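Local coordinates for protein carbon monoxide dehydrogenase (Thermococcus sp. AM4, PDB 6T7J) that probably catalyses the oxidation of carbon monoxide to carbon dioxide at a metal cluster, passing the electrons through iron-sulfur clusters towards ferredoxin, at residues 55-60 against 85-90; 201-206 against 212-217; 581-584 against 588-591. All blocks are in the same frame, centred on the assembly; numbering follows the deposited sequence.

Overall arrangement
Interactions 1 and 2 both border one iron/sulfur cluster: in interaction 1 Cys55 and Cys58 bind it, and in interaction 2 Ile206 packs on it. Their centres are about 10 Å apart; Asn57 ND2 of the first is probably hydrogen-bonded to Thr204 O of the second at 3.0 Å, and Leu90 CD2 meets Leu215 CD2 at 3.6 Å. Interaction 3 binds no cluster; its centre lies about 14 Å from that of interaction 1 and about 15 Å from that of interaction 2, and it packs on both through apolar side chains such as Val85, Leu216 and Ile591. Interactions 1 and 2 also touch the second subunit, where Met556 and Lys559 of its broken Fe4S4 cluster pocket approach Cys58 and His205.

Interaction 1: 55-60 against 85-90; sequences CRNCAM and VARNLL. With SF4 (iron/sulfur cluster), chain D; FES (Fe2/s2 (inorganic) cluster), chain E.
Arg87 reaches from its helix to Cys55, with NH2 of Arg87 3.5 Å from SG of Cys55. The same NH2 lies 3.3 Å from sulfide S3 of the iron/sulfur cluster, a place suited to arginine because its positive charge probably offsets the negative charge of the thiolates and sulfides. A bend at chi3 (-59°) turns the guanidinium of Arg87 towards the cluster. Two cysteines hold the metal here: SG of Cys55 binds FE2 at 2.3 Å, and SG of Cys58 binds FE4 at 2.5 Å.

A second shell positions these ligands. The backbone N of Asn57 donates to SG of Cys55 over 3.3 Å, an N-H...S bond of the kind that steadies a thiolate ligand. The Asn57 side chain runs past that of Arg87 in the opposite direction, ND2 of Asn57 standing 4.1 Å above one guanidinium face, towards its rim. That ND2 is hydrogen-bonded to Thr204 O, which fixes the amide. With an alanine here in place of Arg87, SG of Cys55 and S3 would probably lose the positive charge beside them, and the Asn57 amide the group it lies over. A water joins the segments, donating to OD1 of both Asn57 and Asn88 and accepting from Arg56 N. Arg56 itself turns to the Fe2/S2 cluster, its guanidinium edge towards S2, and Arg56 of the second subunit comes close.

Backbone hydrogen bonds pair Cys55 with Cys63, linking strands 54-55 and 63-64, while helix 81-115 packs Ala86 and Arg87 on Leu215 of helix 212-242 and Leu89 on Leu592 of helix 586-595.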
# COMPACT_ATOMS: atom_id res chain seq x y z
N CYS A 55 -5.80 -2.19 15.08
CA CYS A 55 -5.93 -1.55 13.78
C CYS A 55 -5.80 -0.04 13.91
O CYS A 55 -6.34 0.56 14.84
CB CYS A 55 -7.26 -1.91 13.12
SG CYS A 55 -7.61 -1.06 11.58
N ARG A 56 -5.11 0.56 12.97
CA ARG A 56 -4.87 1.96 12.95
C ARG A 56 -5.16 2.46 11.57
O ARG A 56 -4.55 3.37 11.09
CB ARG A 56 -3.42 2.23 13.31
CG ARG A 56 -3.04 1.76 14.69
CD ARG A 56 -1.63 2.15 15.05
NE ARG A 56 -0.77 1.99 13.91
CZ ARG A 56 0.37 1.33 13.92
NH1 ARG A 56 0.80 0.76 15.02
NH2 ARG A 56 1.08 1.23 12.82
N ASN A 57 -6.17 1.89 10.94
CA ASN A 57 -6.49 2.27 9.58
C ASN A 57 -7.30 3.54 9.42
O ASN A 57 -7.51 3.99 8.32
CB ASN A 57 -7.11 1.11 8.83
CG ASN A 57 -6.13 0.02 8.56
OD1 ASN A 57 -5.04 0.04 9.04
ND2 ASN A 57 -6.51 -0.94 7.79
N CYS A 58 -7.74 4.12 10.51
CA CYS A 58 -8.47 5.35 10.43
C CYS A 58 -8.28 6.15 11.69
O CYS A 58 -7.76 5.66 12.65
CB CYS A 58 -9.94 5.12 10.10
SG CYS A 58 -11.06 4.83 11.44
N ALA A 59 -8.68 7.41 11.66
CA ALA A 59 -8.52 8.29 12.79
C ALA A 59 -9.46 8.04 13.94
O ALA A 59 -9.33 8.67 14.95
CB ALA A 59 -8.55 9.73 12.36
N MET A 60 -10.45 7.19 13.77
CA MET A 60 -11.28 6.81 14.91
C MET A 60 -10.58 5.81 15.81
O MET A 60 -11.06 5.56 16.92
CB MET A 60 -12.61 6.24 14.43
CG MET A 60 -13.31 7.09 13.38
SD MET A 60 -15.03 6.60 13.18
CE MET A 60 -14.86 4.98 12.44
N VAL A 85 -7.28 -8.64 11.55
CA VAL A 85 -6.12 -9.49 11.30
C VAL A 85 -5.91 -9.68 9.80
O VAL A 85 -4.79 -9.54 9.29
CB VAL A 85 -6.29 -10.84 12.02
CG1 VAL A 85 -5.27 -11.84 11.50
CG2 VAL A 85 -6.15 -10.66 13.52
N ALA A 86 -6.99 -9.99 9.07
CA ALA A 86 -6.87 -10.21 7.63
C ALA A 86 -6.39 -8.96 6.91
O ALA A 86 -5.54 -9.04 6.01
CB ALA A 86 -8.20 -10.69 7.06
N ARG A 87 -6.89 -7.79 7.31
CA ARG A 87 -6.48 -6.54 6.66
C ARG A 87 -5.01 -6.24 6.92
O ARG A 87 -4.28 -5.84 5.99
CB ARG A 87 -7.36 -5.38 7.14
CG ARG A 87 -8.78 -5.39 6.58
CD ARG A 87 -9.48 -4.06 6.80
NE ARG A 87 -9.56 -3.69 8.21
CZ ARG A 87 -10.37 -2.75 8.69
NH1 ARG A 87 -11.17 -2.08 7.87
NH2 ARG A 87 -10.39 -2.48 9.99
N ASN A 88 -4.56 -6.39 8.16
CA ASN A 88 -3.16 -6.13 8.46
C ASN A 88 -2.24 -7.07 7.69
O ASN A 88 -1.21 -6.65 7.14
CB ASN A 88 -2.92 -6.23 9.97
CG ASN A 88 -3.71 -5.20 10.76
OD1 ASN A 88 -4.12 -4.17 10.23
ND2 ASN A 88 -3.92 -5.47 12.04
N LEU A 89 -2.62 -8.36 7.62
CA LEU A 89 -1.83 -9.30 6.83
C LEU A 89 -1.84 -8.92 5.34
O LEU A 89 -0.82 -9.07 4.65
CB LEU A 89 -2.34 -10.72 7.03
CG LEU A 89 -1.34 -11.82 6.65
CD1 LEU A 89 -0.28 -11.97 7.73
CD2 LEU A 89 -2.05 -13.14 6.40
N LEU A 90 -2.98 -8.45 4.85
CA LEU A 90 -3.07 -8.02 3.46
C LEU A 90 -2.11 -6.87 3.19
O LEU A 90 -1.48 -6.81 2.13
CB LEU A 90 -4.50 -7.62 3.12
CG LEU A 90 -4.73 -7.30 1.64
CD1 LEU A 90 -4.21 -8.44 0.82
CD2 LEU A 90 -6.20 -7.05 1.33
FE1 SF4 D . -12.28 0.38 12.19
FE2 SF4 D . -9.57 0.02 12.29
FE3 SF4 D . -10.88 1.13 14.49
FE4 SF4 D . -10.59 2.40 12.05
S1 SF4 D . -8.92 1.85 13.53
S2 SF4 D . -12.49 2.33 13.38
S3 SF4 D . -10.79 0.76 10.48
S4 SF4 D . -11.13 -0.99 13.64
FE1 FES E . 0.95 -0.40 18.84
FE2 FES E . -0.68 0.73 20.73
S1 FES E . 1.30 -0.39 21.11
S2 FES E . -0.72 1.14 18.46
O HOH W 1 -3.96 -1.37 11.17

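Interaction 2: 201-206 against 212-217; sequences MHRTHI and PVSLLL. With SF4 (iron/sulfur cluster), chain D.
Arg203 and Leu215 meet where helix 193-203 and helix 212-242, consecutive helices joined by a short loop, pack together in the helical part of this prismane/CO dehydrogenase family protein. The apolar contact is made near the root of the arginine: CB of Arg203 lies 3.9 Å from CD2 of Leu215. Leucine suits the place because its other neighbours include Leu90 on helix 81-115, so one branched side chain fills the space between three helices.

The rest of Arg203 makes a looser packing contact with Ser214 and finds its charged partners outside the two segments. Its chain is extended from CG to NE, which carries the guanidinium alongside helix 212-242 until NH2 of Arg203 is 4.0 Å from CB of Ser214. The stronger partners are acids: NH2 forms a salt bridge with Asp209 and NH1 another with Glu199, so the buried charge is probably well compensated. Asp209 OD1 is also hydrogen-bonded to OG of Ser214, tying the connecting loop to both helices; a small hydroxyl residue fits beside the guanidinium.

Contacts with the iron/sulfur cluster come from the end of 201-206. CD1 of Ile206 approaches sulfide S3 at 3.8 Å, an apolar cover over the cluster. Just before it, the His205 ring is held by its neighbour's carbonyl: ND1 of His205 donates to O of Ile206 over 3.0 Å, with an N-H...O angle of 155° and the acceptor near the ring plane.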
# COMPACT_ATOMS: atom_id res chain seq x y z
N MET A 201 -4.29 -1.95 -0.83
CA MET A 201 -4.37 -0.72 -0.03
C MET A 201 -5.79 -0.16 -0.00
O MET A 201 -6.18 0.50 0.97
CB MET A 201 -3.39 0.32 -0.55
CG MET A 201 -1.93 -0.05 -0.31
SD MET A 201 -1.65 -0.76 1.33
CE MET A 201 -1.95 0.67 2.38
N HIS A 202 -6.58 -0.41 -1.06
CA HIS A 202 -7.97 0.05 -1.08
C HIS A 202 -8.87 -0.86 -0.25
O HIS A 202 -9.74 -0.36 0.48
CB HIS A 202 -8.47 0.13 -2.53
CG HIS A 202 -9.93 0.45 -2.65
ND1 HIS A 202 -10.71 -0.03 -3.67
CD2 HIS A 202 -10.74 1.22 -1.88
CE1 HIS A 202 -11.95 0.42 -3.53
NE2 HIS A 202 -11.99 1.18 -2.45
N ARG A 203 -8.69 -2.18 -0.34
CA ARG A 203 -9.56 -3.11 0.36
C ARG A 203 -9.44 -2.95 1.88
O ARG A 203 -10.44 -3.04 2.60
CB ARG A 203 -9.23 -4.55 -0.04
CG ARG A 203 -9.79 -4.98 -1.38
CD ARG A 203 -9.45 -6.44 -1.67
NE ARG A 203 -9.92 -6.87 -2.98
CZ ARG A 203 -11.03 -7.57 -3.19
NH1 ARG A 203 -11.38 -7.91 -4.42
NH2 ARG A 203 -11.79 -7.94 -2.16
N THR A 204 -8.23 -2.73 2.37
CA THR A 204 -7.99 -2.56 3.80
C THR A 204 -8.40 -1.18 4.31
O THR A 204 -8.46 -0.99 5.53
CB THR A 204 -6.52 -2.80 4.11
OG1 THR A 204 -5.72 -1.81 3.45
CG2 THR A 204 -6.10 -4.18 3.64
N HIS A 205 -8.66 -0.23 3.42
CA HIS A 205 -9.20 1.07 3.82
C HIS A 205 -10.48 0.87 4.63
O HIS A 205 -11.20 -0.12 4.45
CB HIS A 205 -9.47 1.92 2.58
CG HIS A 205 -9.81 3.35 2.87
ND1 HIS A 205 -11.05 3.74 3.32
CD2 HIS A 205 -9.08 4.48 2.75
CE1 HIS A 205 -11.07 5.05 3.48
NE2 HIS A 205 -9.88 5.52 3.14
N ILE A 206 -10.74 1.80 5.54
CA ILE A 206 -11.90 1.65 6.42
C ILE A 206 -13.17 1.56 5.58
O ILE A 206 -13.37 2.33 4.64
CB ILE A 206 -11.99 2.79 7.44
CG1 ILE A 206 -13.27 2.62 8.26
CG2 ILE A 206 -11.97 4.15 6.75
CD1 ILE A 206 -13.30 3.40 9.52
N PRO A 212 -12.85 -11.78 5.69
CA PRO A 212 -11.50 -12.34 5.68
C PRO A 212 -11.20 -13.18 4.45
O PRO A 212 -10.06 -13.18 3.97
CB PRO A 212 -11.46 -13.19 6.96
CG PRO A 212 -12.65 -12.76 7.77
CD PRO A 212 -13.68 -12.31 6.79
N VAL A 213 -12.20 -13.87 3.92
CA VAL A 213 -11.97 -14.76 2.78
C VAL A 213 -11.58 -13.95 1.55
O VAL A 213 -10.57 -14.25 0.89
CB VAL A 213 -13.21 -15.63 2.51
CG1 VAL A 213 -13.15 -16.23 1.12
CG2 VAL A 213 -13.32 -16.72 3.57
N SER A 214 -12.35 -12.92 1.22
CA SER A 214 -12.04 -12.12 0.04
C SER A 214 -10.73 -11.36 0.21
O SER A 214 -9.94 -11.25 -0.73
CB SER A 214 -13.19 -11.16 -0.28
OG SER A 214 -13.63 -10.48 0.89
N LEU A 215 -10.49 -10.83 1.42
CA LEU A 215 -9.23 -10.14 1.69
C LEU A 215 -8.04 -11.07 1.44
O LEU A 215 -7.08 -10.70 0.75
CB LEU A 215 -9.22 -9.63 3.13
CG LEU A 215 -10.06 -8.40 3.48
CD1 LEU A 215 -10.24 -8.30 4.99
CD2 LEU A 215 -9.43 -7.14 2.93
N LEU A 216 -8.10 -12.29 1.98
CA LEU A 216 -6.97 -13.20 1.83
C LEU A 216 -6.87 -13.76 0.42
O LEU A 216 -5.77 -14.07 -0.04
CB LEU A 216 -7.07 -14.32 2.87
CG LEU A 216 -6.96 -13.82 4.31
CD1 LEU A 216 -6.84 -14.97 5.30
CD2 LEU A 216 -5.79 -12.85 4.47
N LEU A 217 -7.99 -13.88 -0.30
CA LEU A 217 -7.92 -14.31 -1.69
C LEU A 217 -7.27 -13.25 -2.56
O LEU A 217 -6.47 -13.57 -3.46
CB LEU A 217 -9.32 -14.65 -2.21
CG LEU A 217 -9.92 -15.98 -1.75
CD1 LEU A 217 -11.36 -16.11 -2.21
CD2 LEU A 217 -9.08 -17.15 -2.26
FE1 SF4 D . -12.28 0.38 12.19
FE2 SF4 D . -9.57 0.02 12.29
FE3 SF4 D . -10.88 1.13 14.49
FE4 SF4 D . -10.59 2.40 12.05
S1 SF4 D . -8.92 1.85 13.53
S2 SF4 D . -12.49 2.33 13.38
S3 SF4 D . -10.79 0.76 10.48
S4 SF4 D . -11.13 -0.99 13.64

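Interaction 3: 581-584 against 588-591; sequences PVMG and VAKI
Met583 and Ala589 bring the two backbones nearest, their CA atoms 6.2 Å apart, where an irregular turn leads into helix 586-595. Across this gap the contact is wholly apolar and has no hydrogen bond. Val582 points at the helix, and its CB lies 4.3 Å from CG1 of Val588. Both valines are buried, and beta-branched side chains suit a place where compact hydrocarbon must fill space close to the backbone. Met583 starts out away from the helix, but bends at chi1 (-71°) and chi2 (-43°) bring its sulfur back, so that SD of Met583 rests 4.2 Å from CB of Ala589. The small methyl of Ala589 admits the thioether, and the flexible methionine can follow the helix surface where the contact opens to solvent.

The turn follows strand 574-576 and the helix precedes strand 604-606, neighbouring parallel strands of a six-stranded sheet, so this is the connection of a beta-alpha-beta crossover in a Rossmann-like domain. Ser585 OG accepts a hydrogen bond from Val588 N in the first turn of the helix. From helix 81-115, Val85 packs against both valines, CG1 of Val85 lying 3.7 Å from CG1 of Val588.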
# COMPACT_ATOMS: atom_id res chain seq x y z
N PRO A 581 1.49 -12.51 12.79
CA PRO A 581 0.57 -11.84 13.73
C PRO A 581 -0.90 -12.08 13.36
O PRO A 581 -1.64 -11.18 12.98
CB PRO A 581 0.97 -10.37 13.59
CG PRO A 581 1.42 -10.25 12.17
CD PRO A 581 2.08 -11.56 11.82
N VAL A 582 -1.33 -13.34 13.48
CA VAL A 582 -2.67 -13.71 13.05
C VAL A 582 -3.41 -14.49 14.14
O VAL A 582 -4.61 -14.75 14.02
CB VAL A 582 -2.64 -14.53 11.75
CG1 VAL A 582 -2.03 -13.71 10.62
CG2 VAL A 582 -1.88 -15.83 11.96
N MET A 583 -2.69 -14.88 15.20
CA MET A 583 -3.29 -15.77 16.19
C MET A 583 -4.40 -15.11 17.00
O MET A 583 -5.06 -15.80 17.78
CB MET A 583 -2.21 -16.31 17.13
CG MET A 583 -1.27 -17.31 16.46
SD MET A 583 -2.15 -18.51 15.42
CE MET A 583 -0.80 -19.09 14.38
N GLY A 584 -4.62 -13.81 16.84
CA GLY A 584 -5.76 -13.17 17.48
C GLY A 584 -7.10 -13.53 16.87
O GLY A 584 -8.13 -13.13 17.41
N VAL A 588 -9.14 -16.59 10.71
CA VAL A 588 -8.02 -16.33 9.82
C VAL A 588 -6.94 -17.39 9.98
O VAL A 588 -6.33 -17.84 8.99
CB VAL A 588 -7.46 -14.91 10.06
CG1 VAL A 588 -6.16 -14.70 9.30
CG2 VAL A 588 -8.49 -13.87 9.65
N ALA A 589 -6.68 -17.82 11.22
CA ALA A 589 -5.68 -18.86 11.44
C ALA A 589 -6.06 -20.15 10.72
O ALA A 589 -5.21 -20.78 10.08
CB ALA A 589 -5.51 -19.12 12.94
N LYS A 590 -7.33 -20.55 10.79
CA LYS A 590 -7.70 -21.79 10.12
C LYS A 590 -7.76 -21.61 8.61
O LYS A 590 -7.46 -22.56 7.87
CB LYS A 590 -9.02 -22.33 10.67
CG LYS A 590 -9.39 -23.68 10.08
CD LYS A 590 -10.87 -23.74 9.75
CE LYS A 590 -11.33 -22.42 9.14
NZ LYS A 590 -12.73 -22.51 8.64
N ILE A 591 -8.12 -20.42 8.11
CA ILE A 591 -8.00 -20.19 6.67
C ILE A 591 -6.56 -20.39 6.23
O ILE A 591 -6.28 -21.08 5.24
CB ILE A 591 -8.51 -18.79 6.29
CG1 ILE A 591 -10.00 -18.63 6.57
CG2 ILE A 591 -8.25 -18.53 4.81
CD1 ILE A 591 -10.49 -17.20 6.40